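Local coordinates for autophagy protein 5 (Saccharomyces cerevisiae, PDB 2DYO) that acts in autophagic vesicle formation and cytoplasm-to-vacuole transport, is conjugated to ATG12, and is required for mitophagy and nucleophagy, at residues R39-Y51 with P85-L97. Sequence-based numbering, arbitrary orientation.
Sequences RIRVPRETYLVNY and PWNYPVGVLFDCL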
ATOM      1  N   ARG A  39       2.387  -2.510  18.802  1.00 26.73           N
ATOM      2  CA  ARG A  39       2.776  -3.655  17.982  1.00 27.95           C
ATOM      3  C   ARG A  39       1.517  -4.209  17.350  1.00 25.88           C
ATOM      4  O   ARG A  39       0.745  -4.921  17.990  1.00 26.30           O
ATOM      5  CB  ARG A  39       3.467  -4.716  18.840  1.00 30.66           C
ATOM      6  CG  ARG A  39       4.752  -4.209  19.468  1.00 35.16           C
ATOM      7  CD  ARG A  39       4.494  -3.638  20.832  1.00 40.97           C
ATOM      8  NE  ARG A  39       4.709  -4.642  21.867  1.00 43.12           N
ATOM      9  CZ  ARG A  39       3.961  -4.762  22.957  1.00 45.59           C
ATOM     10  NH1 ARG A  39       2.939  -3.944  23.155  1.00 47.71           N
ATOM     11  NH2 ARG A  39       4.243  -5.696  23.853  1.00 46.30           N
ATOM     12  N   ILE A  40       1.324  -3.880  16.078  1.00 23.87           N
ATOM     13  CA  ILE A  40       0.120  -4.267  15.363  1.00 23.01           C
ATOM     14  C   ILE A  40       0.289  -5.021  14.047  1.00 22.92           C
ATOM     15  O   ILE A  40       1.372  -5.083  13.471  1.00 23.89           O
ATOM     16  CB  ILE A  40      -0.712  -3.007  15.072  1.00 23.61           C
ATOM     17  CG1 ILE A  40       0.160  -1.987  14.324  1.00 22.46           C
ATOM     18  CG2 ILE A  40      -1.199  -2.398  16.385  1.00 22.71           C
ATOM     19  CD1 ILE A  40      -0.559  -0.725  13.900  1.00 23.00           C
ATOM     20  N   ARG A  41      -0.814  -5.601  13.589  1.00 22.31           N
ATOM     21  CA  ARG A  41      -0.850  -6.310  12.323  1.00 21.98           C
ATOM     22  C   ARG A  41      -1.592  -5.367  11.393  1.00 23.41           C
ATOM     23  O   ARG A  41      -2.690  -4.899  11.712  1.00 21.78           O
ATOM     24  CB  ARG A  41      -1.599  -7.636  12.464  1.00 21.26           C
ATOM     25  CG  ARG A  41      -0.785  -8.701  13.186  1.00 24.14           C
ATOM     26  CD  ARG A  41       0.375  -9.178  12.314  1.00 24.32           C
ATOM     27  NE  ARG A  41      -0.067 -10.093  11.264  1.00 22.27           N
ATOM     28  CZ  ARG A  41       0.731 -10.593  10.325  1.00 23.17           C
ATOM     29  NH1 ARG A  41       2.013 -10.263  10.301  1.00 24.77           N
ATOM     30  NH2 ARG A  41       0.253 -11.427   9.414  1.00 24.84           N
ATOM     31  N   VAL A  42      -0.978  -5.075  10.251  1.00 24.09           N
ATOM     32  CA  VAL A  42      -1.552  -4.154   9.283  1.00 21.53           C
ATOM     33  C   VAL A  42      -1.626  -4.790   7.901  1.00 22.52           C
ATOM     34  O   VAL A  42      -0.640  -5.356   7.422  1.00 22.84           O
ATOM     35  CB  VAL A  42      -0.688  -2.881   9.185  1.00 22.01           C
ATOM     36  CG1 VAL A  42      -1.221  -1.957   8.104  1.00 18.76           C
ATOM     37  CG2 VAL A  42      -0.654  -2.173  10.534  1.00 19.77           C
ATOM     38  N   PRO A  43      -2.796  -4.711   7.248  1.00 19.90           N
ATOM     39  CA  PRO A  43      -2.936  -5.294   5.913  1.00 19.06           C
ATOM     40  C   PRO A  43      -1.992  -4.600   4.930  1.00 18.33           C
ATOM     41  O   PRO A  43      -1.627  -3.435   5.120  1.00 16.35           O
ATOM     42  CB  PRO A  43      -4.400  -5.017   5.560  1.00 20.75           C
ATOM     43  CG  PRO A  43      -5.084  -4.981   6.907  1.00 18.60           C
ATOM     44  CD  PRO A  43      -4.091  -4.203   7.742  1.00 18.85           C
ATOM     45  N   ARG A  44      -1.580  -5.318   3.894  1.00 17.04           N
ATOM     46  CA  ARG A  44      -0.738  -4.711   2.876  1.00 15.79           C
ATOM     47  C   ARG A  44      -1.647  -3.743   2.114  1.00 14.76           C
ATOM     48  O   ARG A  44      -1.220  -2.679   1.674  1.00 15.49           O
ATOM     49  CB  ARG A  44      -0.201  -5.776   1.916  1.00 17.10           C
ATOM     50  CG  ARG A  44       1.185  -6.313   2.277  1.00 17.13           C
ATOM     51  CD  ARG A  44       1.570  -7.453   1.341  1.00 17.22           C
ATOM     52  NE  ARG A  44       2.990  -7.785   1.399  1.00 17.25           N
ATOM     53  CZ  ARG A  44       3.922  -7.212   0.645  1.00 19.34           C
ATOM     54  NH1 ARG A  44       5.191  -7.577   0.764  1.00 17.22           N
ATOM     55  NH2 ARG A  44       3.586  -6.271  -0.233  1.00 18.53           N
ATOM     56  N   GLU A  45      -2.918  -4.118   1.988  1.00 15.11           N
ATOM     57  CA  GLU A  45      -3.880  -3.298   1.262  1.00 16.97           C
ATOM     58  C   GLU A  45      -4.663  -2.319   2.137  1.00 16.77           C
ATOM     59  O   GLU A  45      -5.869  -2.487   2.355  1.00 14.81           O
ATOM     60  CB  GLU A  45      -4.867  -4.189   0.504  1.00 15.14           C
ATOM     61  CG  GLU A  45      -4.229  -5.179  -0.467  1.00 18.12           C
ATOM     62  CD  GLU A  45      -3.707  -4.539  -1.743  1.00 21.12           C
ATOM     63  OE1 GLU A  45      -3.440  -5.301  -2.693  1.00 24.37           O
ATOM     64  OE2 GLU A  45      -3.554  -3.295  -1.807  1.00 18.63           O
ATOM     65  N   THR A  46      -3.972  -1.300   2.635  1.00 17.35           N
ATOM     66  CA  THR A  46      -4.613  -0.267   3.441  1.00 18.07           C
ATOM     67  C   THR A  46      -3.630   0.884   3.573  1.00 19.30           C
ATOM     68  O   THR A  46      -2.569   0.859   2.952  1.00 16.42           O
ATOM     69  CB  THR A  46      -5.011  -0.792   4.850  1.00 21.67           C
ATOM     70  OG1 THR A  46      -5.870   0.166   5.487  1.00 21.20           O
ATOM     71  CG2 THR A  46      -3.772  -1.011   5.724  1.00 19.70           C
ATOM     72  N   TYR A  47      -3.982   1.897   4.361  1.00 18.62           N
ATOM     73  CA  TYR A  47      -3.096   3.039   4.571  1.00 18.18           C
ATOM     74  C   TYR A  47      -2.714   3.115   6.048  1.00 20.89           C
ATOM     75  O   TYR A  47      -3.525   2.795   6.923  1.00 20.59           O
ATOM     76  CB  TYR A  47      -3.781   4.362   4.209  1.00 17.87           C
ATOM     77  CG  TYR A  47      -4.115   4.555   2.745  1.00 18.75           C
ATOM     78  CD1 TYR A  47      -3.134   4.449   1.756  1.00 17.22           C
ATOM     79  CD2 TYR A  47      -5.402   4.920   2.358  1.00 18.01           C
ATOM     80  CE1 TYR A  47      -3.437   4.712   0.415  1.00 18.79           C
ATOM     81  CE2 TYR A  47      -5.710   5.181   1.032  1.00 17.57           C
ATOM     82  CZ  TYR A  47      -4.732   5.082   0.067  1.00 17.84           C
ATOM     83  OH  TYR A  47      -5.055   5.375  -1.238  1.00 19.49           O
ATOM     84  N   LEU A  48      -1.498   3.574   6.325  1.00 18.82           N
ATOM     85  CA  LEU A  48      -1.039   3.704   7.706  1.00 20.01           C
ATOM     86  C   LEU A  48      -1.918   4.676   8.482  1.00 21.80           C
ATOM     87  O   LEU A  48      -2.119   4.537   9.681  1.00 22.31           O
ATOM     88  CB  LEU A  48       0.418   4.198   7.737  1.00 20.60           C
ATOM     89  CG  LEU A  48       1.505   3.221   7.270  1.00 21.63           C
ATOM     90  CD1 LEU A  48       2.842   3.958   7.185  1.00 19.19           C
ATOM     91  CD2 LEU A  48       1.600   2.052   8.230  1.00 21.27           C
ATOM     92  N   VAL A  49      -2.430   5.675   7.777  1.00 20.43           N
ATOM     93  CA  VAL A  49      -3.277   6.693   8.374  1.00 21.18           C
ATOM     94  C   VAL A  49      -4.578   6.140   8.968  1.00 21.90           C
ATOM     95  O   VAL A  49      -5.216   6.786   9.806  1.00 24.39           O
ATOM     96  CB  VAL A  49      -3.545   7.798   7.347  0.50 20.03           C
ATOM     97  CG1 VAL A  49      -4.860   7.580   6.639  0.50 17.98           C
ATOM     98  CG2 VAL A  49      -3.434   9.157   8.012  0.50 18.06           C
ATOM     99  N   ASN A  50      -4.966   4.936   8.561  1.00 22.18           N
ATOM    100  CA  ASN A  50      -6.170   4.320   9.111  1.00 21.12           C
ATOM    101  C   ASN A  50      -5.957   3.898  10.569  1.00 24.29           C
ATOM    102  O   ASN A  50      -6.888   3.427  11.236  1.00 22.79           O
ATOM    103  CB  ASN A  50      -6.570   3.108   8.271  1.00 22.03           C
ATOM    104  CG  ASN A  50      -7.163   3.515   6.941  1.00 23.34           C
ATOM    105  OD1 ASN A  50      -7.305   2.708   6.022  1.00 25.24           O
ATOM    106  ND2 ASN A  50      -7.534   4.784   6.842  1.00 20.18           N
ATOM    107  N   TYR A  51      -4.735   4.074  11.065  1.00 22.98           N
ATOM    108  CA  TYR A  51      -4.433   3.705  12.438  1.00 24.08           C
ATOM    109  C   TYR A  51      -4.235   4.890  13.384  1.00 25.31           C
ATOM    110  O   TYR A  51      -3.799   4.714  14.521  1.00 25.50           O
ATOM    111  CB  TYR A  51      -3.213   2.773  12.468  1.00 23.75           C
ATOM    112  CG  TYR A  51      -3.483   1.501  11.701  1.00 23.92           C
ATOM    113  CD1 TYR A  51      -3.395   1.476  10.310  1.00 24.27           C
ATOM    114  CD2 TYR A  51      -3.979   0.371  12.345  1.00 24.67           C
ATOM    115  CE1 TYR A  51      -3.811   0.364   9.581  1.00 22.84           C
ATOM    116  CE2 TYR A  51      -4.397  -0.745  11.630  1.00 24.55           C
ATOM    117  CZ  TYR A  51      -4.315  -0.737  10.246  1.00 24.60           C
ATOM    118  OH  TYR A  51      -4.789  -1.812   9.536  1.00 21.90           O
ATOM    119  N   PRO A  85       5.615   8.487   2.948  1.00 29.51           N
ATOM    120  CA  PRO A  85       4.268   8.910   2.524  1.00 27.67           C
ATOM    121  C   PRO A  85       3.152   7.969   2.963  1.00 24.88           C
ATOM    122  O   PRO A  85       3.202   6.774   2.680  1.00 24.87           O
ATOM    123  CB  PRO A  85       4.371   8.961   0.994  1.00 27.15           C
ATOM    124  CG  PRO A  85       5.852   8.914   0.705  1.00 31.81           C
ATOM    125  CD  PRO A  85       6.400   8.042   1.787  1.00 28.00           C
ATOM    126  N   TRP A  86       2.130   8.495   3.631  1.00 23.17           N
ATOM    127  CA  TRP A  86       1.037   7.625   4.051  1.00 21.76           C
ATOM    128  C   TRP A  86       0.097   7.290   2.895  1.00 20.13           C
ATOM    129  O   TRP A  86      -0.632   6.303   2.958  1.00 19.12           O
ATOM    130  CB  TRP A  86       0.217   8.258   5.194  1.00 23.09           C
ATOM    131  CG  TRP A  86      -0.560   9.482   4.804  1.00 24.20           C
ATOM    132  CD1 TRP A  86      -0.210  10.784   5.036  1.00 23.26           C
ATOM    133  CD2 TRP A  86      -1.783   9.525   4.055  1.00 25.35           C
ATOM    134  NE1 TRP A  86      -1.134  11.636   4.471  1.00 25.38           N
ATOM    135  CE2 TRP A  86      -2.109  10.890   3.863  1.00 26.56           C
ATOM    136  CE3 TRP A  86      -2.634   8.544   3.524  1.00 25.97           C
ATOM    137  CZ2 TRP A  86      -3.250  11.297   3.161  1.00 26.19           C
ATOM    138  CZ3 TRP A  86      -3.770   8.951   2.824  1.00 26.22           C
ATOM    139  CH2 TRP A  86      -4.065  10.318   2.650  1.00 27.40           C
ATOM    140  N   ASN A  87       0.125   8.096   1.835  1.00 21.20           N
ATOM    141  CA  ASN A  87      -0.782   7.890   0.708  1.00 20.50           C
ATOM    142  C   ASN A  87      -0.443   6.806  -0.320  1.00 22.30           C
ATOM    143  O   ASN A  87      -0.819   6.908  -1.485  1.00 20.96           O
ATOM    144  CB  ASN A  87      -1.050   9.227  -0.009  1.00 23.06           C
ATOM    145  CG  ASN A  87       0.219   9.935  -0.446  1.00 23.19           C
ATOM    146  OD1 ASN A  87       0.460  10.125  -1.642  1.00 28.34           O
ATOM    147  ND2 ASN A  87       1.030  10.340   0.517  1.00 21.31           N
ATOM    148  N   TYR A  88       0.279   5.780   0.111  1.00 18.83           N
ATOM    149  CA  TYR A  88       0.593   4.647  -0.758  1.00 18.68           C
ATOM    150  C   TYR A  88       0.202   3.432   0.053  1.00 15.48           C
ATOM    151  O   TYR A  88       0.310   3.455   1.275  1.00 15.74           O
ATOM    152  CB  TYR A  88       2.091   4.567  -1.080  1.00 18.63           C
ATOM    153  CG  TYR A  88       2.547   5.631  -2.038  1.00 22.86           C
ATOM    154  CD1 TYR A  88       2.940   6.885  -1.579  1.00 22.45           C
ATOM    155  CD2 TYR A  88       2.538   5.402  -3.413  1.00 24.23           C
ATOM    156  CE1 TYR A  88       3.314   7.892  -2.469  1.00 24.93           C
ATOM    157  CE2 TYR A  88       2.906   6.400  -4.312  1.00 27.63           C
ATOM    158  CZ  TYR A  88       3.294   7.643  -3.829  1.00 27.99           C
ATOM    159  OH  TYR A  88       3.655   8.631  -4.713  1.00 29.23           O
ATOM    160  N   PRO A  89      -0.262   2.357  -0.604  1.00 16.12           N
ATOM    161  CA  PRO A  89      -0.633   1.180   0.188  1.00 16.01           C
ATOM    162  C   PRO A  89       0.558   0.751   1.034  1.00 16.50           C
ATOM    163  O   PRO A  89       1.702   0.870   0.606  1.00 18.11           O
ATOM    164  CB  PRO A  89      -0.976   0.135  -0.875  1.00 16.32           C
ATOM    165  CG  PRO A  89      -1.488   0.969  -2.022  1.00 16.06           C
ATOM    166  CD  PRO A  89      -0.514   2.137  -2.040  1.00 17.48           C
ATOM    167  N   VAL A  90       0.281   0.243   2.228  1.00 17.47           N
ATOM    168  CA  VAL A  90       1.327  -0.222   3.134  1.00 17.51           C
ATOM    169  C   VAL A  90       2.249  -1.243   2.463  1.00 17.53           C
ATOM    170  O   VAL A  90       3.466  -1.208   2.657  1.00 19.77           O
ATOM    171  CB  VAL A  90       0.691  -0.854   4.406  1.00 18.63           C
ATOM    172  CG1 VAL A  90       1.765  -1.484   5.296  1.00 19.83           C
ATOM    173  CG2 VAL A  90      -0.062   0.222   5.178  1.00 16.29           C
ATOM    174  N   GLY A  91       1.673  -2.148   1.678  1.00 14.61           N
ATOM    175  CA  GLY A  91       2.481  -3.157   1.010  1.00 15.29           C
ATOM    176  C   GLY A  91       3.441  -2.559  -0.002  1.00 16.01           C
ATOM    177  O   GLY A  91       4.544  -3.072  -0.208  1.00 16.00           O
ATOM    178  N   VAL A  92       3.011  -1.486  -0.658  1.00 16.75           N
ATOM    179  CA  VAL A  92       3.834  -0.793  -1.644  1.00 16.34           C
ATOM    180  C   VAL A  92       4.981  -0.071  -0.934  1.00 16.63           C
ATOM    181  O   VAL A  92       6.112  -0.024  -1.432  1.00 16.37           O
ATOM    182  CB  VAL A  92       2.982   0.217  -2.459  1.00 16.37           C
ATOM    183  CG1 VAL A  92       3.879   1.070  -3.363  1.00 16.26           C
ATOM    184  CG2 VAL A  92       1.972  -0.552  -3.330  1.00 15.87           C
ATOM    185  N   LEU A  93       4.689   0.500   0.230  1.00 15.52           N
ATOM    186  CA  LEU A  93       5.726   1.176   1.003  1.00 17.66           C
ATOM    187  C   LEU A  93       6.732   0.114   1.440  1.00 19.01           C
ATOM    188  O   LEU A  93       7.949   0.324   1.379  1.00 19.21           O
ATOM    189  CB  LEU A  93       5.122   1.854   2.238  1.00 18.23           C
ATOM    190  CG  LEU A  93       4.255   3.102   2.021  1.00 19.45           C
ATOM    191  CD1 LEU A  93       3.653   3.548   3.350  1.00 22.29           C
ATOM    192  CD2 LEU A  93       5.094   4.219   1.424  1.00 22.28           C
ATOM    193  N   PHE A  94       6.212  -1.037   1.865  1.00 17.76           N
ATOM    194  CA  PHE A  94       7.059  -2.134   2.323  1.00 19.91           C
ATOM    195  C   PHE A  94       7.989  -2.621   1.214  1.00 20.95           C
ATOM    196  O   PHE A  94       9.189  -2.790   1.434  1.00 21.94           O
ATOM    197  CB  PHE A  94       6.204  -3.310   2.806  1.00 21.14           C
ATOM    198  CG  PHE A  94       7.011  -4.456   3.359  1.00 23.39           C
ATOM    199  CD1 PHE A  94       7.523  -4.404   4.650  1.00 25.99           C
ATOM    200  CD2 PHE A  94       7.268  -5.578   2.582  1.00 24.85           C
ATOM    201  CE1 PHE A  94       8.285  -5.462   5.161  1.00 27.64           C
ATOM    202  CE2 PHE A  94       8.028  -6.639   3.081  1.00 27.71           C
ATOM    203  CZ  PHE A  94       8.534  -6.580   4.374  1.00 25.09           C
ATOM    204  N   ASP A  95       7.430  -2.864   0.031  1.00 20.33           N
ATOM    205  CA  ASP A  95       8.220  -3.341  -1.100  1.00 22.15           C
ATOM    206  C   ASP A  95       9.335  -2.364  -1.426  1.00 24.55           C
ATOM    207  O   ASP A  95      10.451  -2.765  -1.752  1.00 23.81           O
ATOM    208  CB  ASP A  95       7.340  -3.533  -2.339  1.00 20.85           C
ATOM    209  CG  ASP A  95       6.384  -4.698  -2.204  1.00 19.25           C
ATOM    210  OD1 ASP A  95       6.438  -5.395  -1.174  1.00 19.47           O
ATOM    211  OD2 ASP A  95       5.582  -4.925  -3.136  1.00 19.14           O
ATOM    212  N   CYS A  96       9.028  -1.077  -1.337  1.00 24.05           N
ATOM    213  CA  CYS A  96      10.007  -0.049  -1.626  1.00 29.52           C
ATOM    214  C   CYS A  96      11.145  -0.064  -0.608  1.00 32.37           C
ATOM    215  O   CYS A  96      12.292   0.214  -0.949  1.00 32.80           O
ATOM    216  CB  CYS A  96       9.338   1.323  -1.635  1.00 33.02           C
ATOM    217  SG  CYS A  96      10.515   2.668  -1.754  1.00 45.24           S
ATOM    218  N   LEU A  97      10.825  -0.392   0.641  1.00 32.37           N
ATOM    219  CA  LEU A  97      11.832  -0.436   1.697  1.00 36.17           C
ATOM    220  C   LEU A  97      12.571  -1.775   1.772  1.00 37.95           C
ATOM    221  O   LEU A  97      13.752  -1.817   2.113  1.00 39.96           O
ATOM    222  CB  LEU A  97      11.186  -0.143   3.055  1.00 35.36           C
ATOM    223  CG  LEU A  97      10.520   1.225   3.233  1.00 36.02           C
ATOM    224  CD1 LEU A  97       9.772   1.268   4.561  1.00 35.09           C
ATOM    225  CD2 LEU A  97      11.572   2.315   3.171  1.00 35.04           C
TER
HETATM  226  O   HOH W   1      -2.936   5.110  -2.769  1.00 18.92           O
HETATM  227  O   HOH W   2       0.236   3.934   4.026  1.00 19.55           O
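Arg44 O and Thr46 O, in the loop after strand 37-43, accept the N-H groups of Gly91 and Val90, in the first turn of helix 90-98, within the first ubiquitin-like domain of the chain. Gly91 N donates to Arg44 O (2.9 Å) and Val90 N to Thr46 O (3.0 Å). Such amides lack acceptors within their own helix, and the loop supplies them. Glycine suits its position because CB and CG of Arg44 lie directly against Gly91 CA.

The Arg44 chain, extended from CG to NE, runs along the helix and grips Asp95 end-on, NH2 and NH1 both reaching OD1, the former at 3.1 Å. The guanidinium and carboxylate planes are turned 51° apart. Arg44 NH1 also forms a salt bridge to an acidic side chain of the bound chain of another protein, while Asp95 OD2 accepts from Gly257 N.

Next to the two backbone bonds, the two methyls of Val90 let it meet two neighbours: CG1 and CG2 lie against Val42 CG1 (3.8 Å from CG2), and CG2 also packs against Leu48 CD2 (3.9 Å). Trp86 directs its edge at the face of Tyr47 in a T-shaped pair, planes at 89°, and Val49 lies over a Trp86 face. Helices 142-159 and 170-182 flank this aromatic end. A water between the start of the 3-10 turn 48-51 and the loop before the helix accepts from Leu48 N and donates to Trp86 O (2.7 Å) and Tyr88 O (2.8 Å).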